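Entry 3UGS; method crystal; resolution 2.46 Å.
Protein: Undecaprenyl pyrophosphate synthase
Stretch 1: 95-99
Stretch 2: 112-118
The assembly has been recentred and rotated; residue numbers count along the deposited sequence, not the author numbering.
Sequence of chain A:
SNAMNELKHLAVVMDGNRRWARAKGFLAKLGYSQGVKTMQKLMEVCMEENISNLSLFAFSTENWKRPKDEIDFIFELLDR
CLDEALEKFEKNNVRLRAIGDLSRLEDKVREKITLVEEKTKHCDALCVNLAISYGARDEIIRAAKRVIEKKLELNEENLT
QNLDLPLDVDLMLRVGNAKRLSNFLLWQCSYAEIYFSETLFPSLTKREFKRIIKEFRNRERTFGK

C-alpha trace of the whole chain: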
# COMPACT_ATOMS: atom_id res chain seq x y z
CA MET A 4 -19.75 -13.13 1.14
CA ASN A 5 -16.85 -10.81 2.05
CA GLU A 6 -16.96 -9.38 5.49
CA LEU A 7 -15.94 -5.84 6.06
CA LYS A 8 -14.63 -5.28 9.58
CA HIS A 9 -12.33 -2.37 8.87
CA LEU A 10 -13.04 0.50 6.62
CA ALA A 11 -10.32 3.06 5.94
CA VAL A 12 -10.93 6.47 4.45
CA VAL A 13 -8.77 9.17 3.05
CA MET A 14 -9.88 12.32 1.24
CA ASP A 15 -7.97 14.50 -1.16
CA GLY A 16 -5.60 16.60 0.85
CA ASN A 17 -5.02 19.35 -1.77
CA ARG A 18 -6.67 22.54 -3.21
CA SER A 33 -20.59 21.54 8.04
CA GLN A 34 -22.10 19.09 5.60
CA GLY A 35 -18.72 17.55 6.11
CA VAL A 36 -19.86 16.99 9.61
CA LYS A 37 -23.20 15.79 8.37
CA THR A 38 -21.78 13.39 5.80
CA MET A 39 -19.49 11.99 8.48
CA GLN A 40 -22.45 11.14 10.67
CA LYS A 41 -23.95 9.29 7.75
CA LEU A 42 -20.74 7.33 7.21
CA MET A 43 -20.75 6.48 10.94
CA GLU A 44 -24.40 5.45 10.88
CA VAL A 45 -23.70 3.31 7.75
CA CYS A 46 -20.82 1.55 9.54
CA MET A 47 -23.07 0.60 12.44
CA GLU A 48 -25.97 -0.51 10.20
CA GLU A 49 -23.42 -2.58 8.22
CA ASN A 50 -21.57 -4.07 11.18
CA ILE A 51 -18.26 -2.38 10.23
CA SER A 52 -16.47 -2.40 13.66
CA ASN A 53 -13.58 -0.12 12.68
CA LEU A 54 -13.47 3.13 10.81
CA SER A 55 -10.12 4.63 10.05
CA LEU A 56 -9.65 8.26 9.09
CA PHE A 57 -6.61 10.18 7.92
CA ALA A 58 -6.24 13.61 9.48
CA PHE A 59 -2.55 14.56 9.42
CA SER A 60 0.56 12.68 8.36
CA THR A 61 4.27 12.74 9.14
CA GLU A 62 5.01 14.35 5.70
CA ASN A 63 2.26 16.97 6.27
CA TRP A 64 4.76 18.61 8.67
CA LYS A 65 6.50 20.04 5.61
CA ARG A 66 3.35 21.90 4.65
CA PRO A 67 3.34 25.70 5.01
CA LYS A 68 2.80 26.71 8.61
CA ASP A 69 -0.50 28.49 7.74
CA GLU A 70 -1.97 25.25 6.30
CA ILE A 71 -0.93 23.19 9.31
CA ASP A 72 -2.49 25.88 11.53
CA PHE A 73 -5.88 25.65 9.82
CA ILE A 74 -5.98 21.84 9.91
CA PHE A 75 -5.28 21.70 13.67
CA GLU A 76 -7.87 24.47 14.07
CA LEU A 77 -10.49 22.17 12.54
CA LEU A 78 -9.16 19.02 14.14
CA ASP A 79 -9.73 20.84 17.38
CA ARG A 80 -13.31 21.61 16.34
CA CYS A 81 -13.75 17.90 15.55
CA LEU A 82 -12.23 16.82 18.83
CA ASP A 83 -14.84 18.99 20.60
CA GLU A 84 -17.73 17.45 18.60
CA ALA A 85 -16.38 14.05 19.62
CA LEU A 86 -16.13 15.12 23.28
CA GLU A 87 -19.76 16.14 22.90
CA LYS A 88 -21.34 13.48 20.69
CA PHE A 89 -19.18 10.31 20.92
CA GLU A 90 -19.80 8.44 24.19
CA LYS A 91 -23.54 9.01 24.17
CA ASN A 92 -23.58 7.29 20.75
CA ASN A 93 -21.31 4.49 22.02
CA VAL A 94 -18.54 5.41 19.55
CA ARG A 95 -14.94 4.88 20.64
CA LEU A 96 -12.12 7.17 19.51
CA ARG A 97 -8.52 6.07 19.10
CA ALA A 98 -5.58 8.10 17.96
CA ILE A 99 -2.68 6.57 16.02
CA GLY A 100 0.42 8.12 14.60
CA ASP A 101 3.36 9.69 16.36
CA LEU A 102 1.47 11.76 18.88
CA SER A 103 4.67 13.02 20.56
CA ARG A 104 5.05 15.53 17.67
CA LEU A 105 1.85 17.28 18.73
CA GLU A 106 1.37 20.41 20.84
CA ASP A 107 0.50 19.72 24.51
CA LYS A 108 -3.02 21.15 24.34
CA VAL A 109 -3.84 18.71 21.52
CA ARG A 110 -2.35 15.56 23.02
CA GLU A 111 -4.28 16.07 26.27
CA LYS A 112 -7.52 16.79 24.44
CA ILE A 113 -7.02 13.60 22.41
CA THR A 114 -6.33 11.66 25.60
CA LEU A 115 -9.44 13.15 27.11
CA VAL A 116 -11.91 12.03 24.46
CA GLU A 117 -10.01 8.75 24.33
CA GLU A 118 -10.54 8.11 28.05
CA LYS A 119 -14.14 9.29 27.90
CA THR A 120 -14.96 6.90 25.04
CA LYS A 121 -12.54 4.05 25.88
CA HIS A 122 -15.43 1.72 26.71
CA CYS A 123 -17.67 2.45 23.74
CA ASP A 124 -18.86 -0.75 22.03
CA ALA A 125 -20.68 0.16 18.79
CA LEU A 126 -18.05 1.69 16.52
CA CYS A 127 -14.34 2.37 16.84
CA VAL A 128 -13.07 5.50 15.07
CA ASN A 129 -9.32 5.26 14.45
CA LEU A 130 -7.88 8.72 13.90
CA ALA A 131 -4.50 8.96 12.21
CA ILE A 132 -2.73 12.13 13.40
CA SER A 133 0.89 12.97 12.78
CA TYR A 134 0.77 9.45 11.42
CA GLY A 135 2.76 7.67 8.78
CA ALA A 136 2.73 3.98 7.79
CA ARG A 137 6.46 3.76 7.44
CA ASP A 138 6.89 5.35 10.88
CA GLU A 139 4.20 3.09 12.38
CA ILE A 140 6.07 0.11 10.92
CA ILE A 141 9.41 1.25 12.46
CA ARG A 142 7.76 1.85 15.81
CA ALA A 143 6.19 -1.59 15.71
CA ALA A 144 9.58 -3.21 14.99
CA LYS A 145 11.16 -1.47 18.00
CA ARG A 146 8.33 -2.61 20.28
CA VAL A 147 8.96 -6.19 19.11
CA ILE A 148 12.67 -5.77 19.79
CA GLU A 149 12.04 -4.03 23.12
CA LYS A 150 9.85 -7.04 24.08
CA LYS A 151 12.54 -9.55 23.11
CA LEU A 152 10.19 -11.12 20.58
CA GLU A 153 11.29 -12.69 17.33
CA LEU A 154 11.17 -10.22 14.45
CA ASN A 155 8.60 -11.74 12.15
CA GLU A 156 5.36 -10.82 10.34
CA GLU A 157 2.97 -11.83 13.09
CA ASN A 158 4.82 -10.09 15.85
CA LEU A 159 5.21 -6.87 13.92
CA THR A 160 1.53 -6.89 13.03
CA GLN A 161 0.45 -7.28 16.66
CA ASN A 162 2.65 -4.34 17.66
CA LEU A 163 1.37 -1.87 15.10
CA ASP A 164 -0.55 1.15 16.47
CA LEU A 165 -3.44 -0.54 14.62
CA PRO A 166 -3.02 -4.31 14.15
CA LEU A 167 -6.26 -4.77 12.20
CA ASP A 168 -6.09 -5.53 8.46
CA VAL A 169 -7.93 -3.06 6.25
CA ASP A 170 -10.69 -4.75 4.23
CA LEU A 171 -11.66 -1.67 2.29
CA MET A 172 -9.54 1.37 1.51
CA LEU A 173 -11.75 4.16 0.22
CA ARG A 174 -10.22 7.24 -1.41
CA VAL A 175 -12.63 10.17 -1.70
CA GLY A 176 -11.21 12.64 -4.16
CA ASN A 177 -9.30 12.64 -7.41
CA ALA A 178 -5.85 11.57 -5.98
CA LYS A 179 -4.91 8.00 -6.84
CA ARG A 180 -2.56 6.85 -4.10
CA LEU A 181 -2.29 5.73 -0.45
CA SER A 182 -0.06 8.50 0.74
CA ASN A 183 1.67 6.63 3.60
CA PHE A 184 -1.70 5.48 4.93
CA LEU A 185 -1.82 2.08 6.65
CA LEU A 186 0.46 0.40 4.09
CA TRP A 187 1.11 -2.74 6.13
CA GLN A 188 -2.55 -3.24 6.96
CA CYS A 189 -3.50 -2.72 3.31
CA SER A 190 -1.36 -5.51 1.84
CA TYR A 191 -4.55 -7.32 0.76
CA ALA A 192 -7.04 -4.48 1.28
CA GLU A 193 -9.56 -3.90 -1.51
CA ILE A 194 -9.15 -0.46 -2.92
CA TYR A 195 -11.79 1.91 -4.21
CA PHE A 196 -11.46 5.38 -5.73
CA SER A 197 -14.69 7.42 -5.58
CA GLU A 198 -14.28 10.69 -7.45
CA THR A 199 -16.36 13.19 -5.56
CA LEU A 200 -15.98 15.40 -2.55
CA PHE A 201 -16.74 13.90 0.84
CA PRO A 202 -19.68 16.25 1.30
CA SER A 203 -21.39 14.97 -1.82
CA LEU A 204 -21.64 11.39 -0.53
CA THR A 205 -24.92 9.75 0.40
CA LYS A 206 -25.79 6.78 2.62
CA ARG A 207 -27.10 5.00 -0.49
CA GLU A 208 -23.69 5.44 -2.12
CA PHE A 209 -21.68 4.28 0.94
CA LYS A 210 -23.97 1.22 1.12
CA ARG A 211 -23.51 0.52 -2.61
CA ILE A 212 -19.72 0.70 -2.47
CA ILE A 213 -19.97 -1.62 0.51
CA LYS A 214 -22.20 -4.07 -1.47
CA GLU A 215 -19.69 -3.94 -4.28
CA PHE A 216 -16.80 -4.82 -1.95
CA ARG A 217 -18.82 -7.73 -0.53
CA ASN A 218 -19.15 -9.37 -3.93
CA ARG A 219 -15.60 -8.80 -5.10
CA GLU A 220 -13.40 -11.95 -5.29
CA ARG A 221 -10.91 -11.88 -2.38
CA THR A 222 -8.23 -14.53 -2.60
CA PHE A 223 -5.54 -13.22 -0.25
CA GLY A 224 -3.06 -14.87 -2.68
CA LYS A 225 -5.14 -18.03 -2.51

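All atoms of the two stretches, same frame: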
# COMPACT_ATOMS: atom_id res chain seq x y z
N ARG A 95 -16.29 4.75 20.08
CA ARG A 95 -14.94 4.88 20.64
C ARG A 95 -14.03 5.64 19.69
O ARG A 95 -14.09 5.48 18.46
CB ARG A 95 -14.33 3.51 20.94
CG ARG A 95 -13.09 3.55 21.83
CD ARG A 95 -12.28 2.26 21.80
NE ARG A 95 -11.21 2.32 22.79
CZ ARG A 95 -10.09 1.61 22.76
NH1 ARG A 95 -9.86 0.73 21.80
NH2 ARG A 95 -9.17 1.79 23.71
N LEU A 96 -13.19 6.48 20.26
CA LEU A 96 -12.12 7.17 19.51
C LEU A 96 -10.72 6.73 19.94
O LEU A 96 -10.37 6.73 21.10
CB LEU A 96 -12.21 8.69 19.59
CG LEU A 96 -11.08 9.39 18.79
CD1 LEU A 96 -11.38 9.49 17.30
CD2 LEU A 96 -10.78 10.78 19.33
N ARG A 97 -9.94 6.39 18.93
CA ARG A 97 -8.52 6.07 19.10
C ARG A 97 -7.65 6.85 18.15
O ARG A 97 -7.92 6.89 16.96
CB ARG A 97 -8.25 4.61 18.83
CG ARG A 97 -8.87 3.68 19.83
CD ARG A 97 -8.46 2.24 19.52
N ALA A 98 -6.61 7.43 18.72
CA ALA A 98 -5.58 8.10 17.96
C ALA A 98 -4.40 7.16 17.65
O ALA A 98 -4.04 6.30 18.40
CB ALA A 98 -5.12 9.35 18.66
N ILE A 99 -3.89 7.28 16.44
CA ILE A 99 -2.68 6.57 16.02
C ILE A 99 -1.81 7.57 15.30
O ILE A 99 -2.25 8.62 14.90
CB ILE A 99 -2.93 5.32 15.13
CG1 ILE A 99 -3.48 5.69 13.75
CG2 ILE A 99 -3.94 4.41 15.80
CD1 ILE A 99 -3.81 4.48 12.86
N LYS A 112 -6.15 16.76 24.90
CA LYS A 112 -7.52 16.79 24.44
C LYS A 112 -7.89 15.48 23.73
O LYS A 112 -8.97 14.96 23.84
CB LYS A 112 -7.69 17.96 23.52
CG LYS A 112 -9.11 18.39 23.32
CD LYS A 112 -9.16 19.59 22.40
CE LYS A 112 -10.53 20.21 22.43
NZ LYS A 112 -10.47 21.66 22.09
N ILE A 113 -6.93 14.96 22.99
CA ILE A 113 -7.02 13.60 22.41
C ILE A 113 -7.21 12.57 23.51
O ILE A 113 -8.11 11.74 23.44
CB ILE A 113 -5.77 13.21 21.60
CG1 ILE A 113 -5.79 13.90 20.23
CG2 ILE A 113 -5.68 11.70 21.39
CD1 ILE A 113 -4.41 14.13 19.65
N THR A 114 -6.33 12.62 24.49
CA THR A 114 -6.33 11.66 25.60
C THR A 114 -7.67 11.70 26.32
O THR A 114 -8.23 10.70 26.72
CB THR A 114 -5.26 11.94 26.66
OG1 THR A 114 -5.20 13.35 26.83
CG2 THR A 114 -3.89 11.38 26.25
N LEU A 115 -8.16 12.90 26.44
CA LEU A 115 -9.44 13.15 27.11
C LEU A 115 -10.58 12.40 26.45
O LEU A 115 -11.30 11.61 27.09
CB LEU A 115 -9.76 14.64 27.11
CG LEU A 115 -10.81 15.04 28.18
CD1 LEU A 115 -10.27 14.82 29.60
CD2 LEU A 115 -11.25 16.49 27.97
N VAL A 116 -10.76 12.66 25.17
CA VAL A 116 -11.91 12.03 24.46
C VAL A 116 -11.65 10.53 24.41
O VAL A 116 -12.55 9.72 24.54
CB VAL A 116 -12.17 12.60 23.05
CG1 VAL A 116 -10.97 12.40 22.15
CG2 VAL A 116 -13.38 11.94 22.40
N GLU A 117 -10.39 10.17 24.33
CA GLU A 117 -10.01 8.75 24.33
C GLU A 117 -10.51 8.04 25.59
O GLU A 117 -11.16 7.01 25.54
CB GLU A 117 -8.51 8.55 24.20
CG GLU A 117 -8.02 8.50 22.76
CD GLU A 117 -6.51 8.25 22.62
OE1 GLU A 117 -5.73 8.56 23.56
OE2 GLU A 117 -6.08 7.74 21.55
N GLU A 118 -10.18 8.63 26.72
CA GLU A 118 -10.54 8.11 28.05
C GLU A 118 -12.06 8.08 28.19
O GLU A 118 -12.66 7.11 28.62
CB GLU A 118 -9.93 8.97 29.17
O HOH W 1 -10.49 5.38 23.33

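This contact sets one face of a helix against a strand that runs nearly the other way, their N-to-C directions 145° apart and their axes 7.5 Å apart at closest approach. It is small, with 254 Å² buried over both sides, and three residues cover most of it: L96 and A98 on the strand, E117 on the helix. The spacing follows from the two backbones. Alternate strand residues face the same way, so L96 and A98 both point toward the helix while R97 between them points away; on the helix, I113, V116 and E117 lie at the three- and four-residue intervals that bring one turn above the next.

L96 covers the most surface. Its t, p rotamer sends CD2 to within 3.3 Å of CG1 of V116, a tight apolar contact between two buried side chains. V116 answers by pointing its own CA-to-CB bond toward the strand, so the two branched side chains meet directly. The backbone comes close here too: the CA atoms of L96 and E117 are 5.5 Å apart, against 7.2 Å for those of A98 and I113. The helix therefore lies nearer the strand at the L96 end, and the carbonyl O of L96 sits 3.4 Å from CG of E117.

E117 is the most instructive residue for a designer. Its CA-to-CB bond points sideways, yet the side chain, with chi1 at -87° and chi2 at -178°, carries its carboxylate along the strand, from beside L96 to A98. There the backbone N of A98 donates a hydrogen bond to OE2 of E117, 2.9 Å long with an angle of 165° at the hydrogen, close to linear. A helix side chain thus satisfies a strand amide, and the donor is a main-chain N-H, so the side chain of A98 supplies no donor or acceptor to this bond. The reach of the glutamate is what makes it possible: OE2 meets the amide two residues along the strand from L96, the residue whose CA is nearest that of E117.

A98 combines both kinds of contact within a single small residue. While its N is held by E117, its CB lies 3.6 Å from CG2 of I113 and 3.4 Å from OE2 of E117. The methyl group fits where the backbones are farther apart, and I113, whose CA-to-CB bond is directed sideways, reaches it through its gamma branch.

Water 1 adds a second polar link at the close end. It donates to the carbonyl O of L96 at 2.6 Å and to the carbonyl O of E117 at 2.8 Å, bridging two main-chain acceptors that could not bond to each other. On the helix side, E117 N also bonds to I113 O at 2.9 Å, so the residue reaching across to the strand is anchored within its own helix. The pattern is economical: two apolar pairs, one side-chain-to-amide bond and one water.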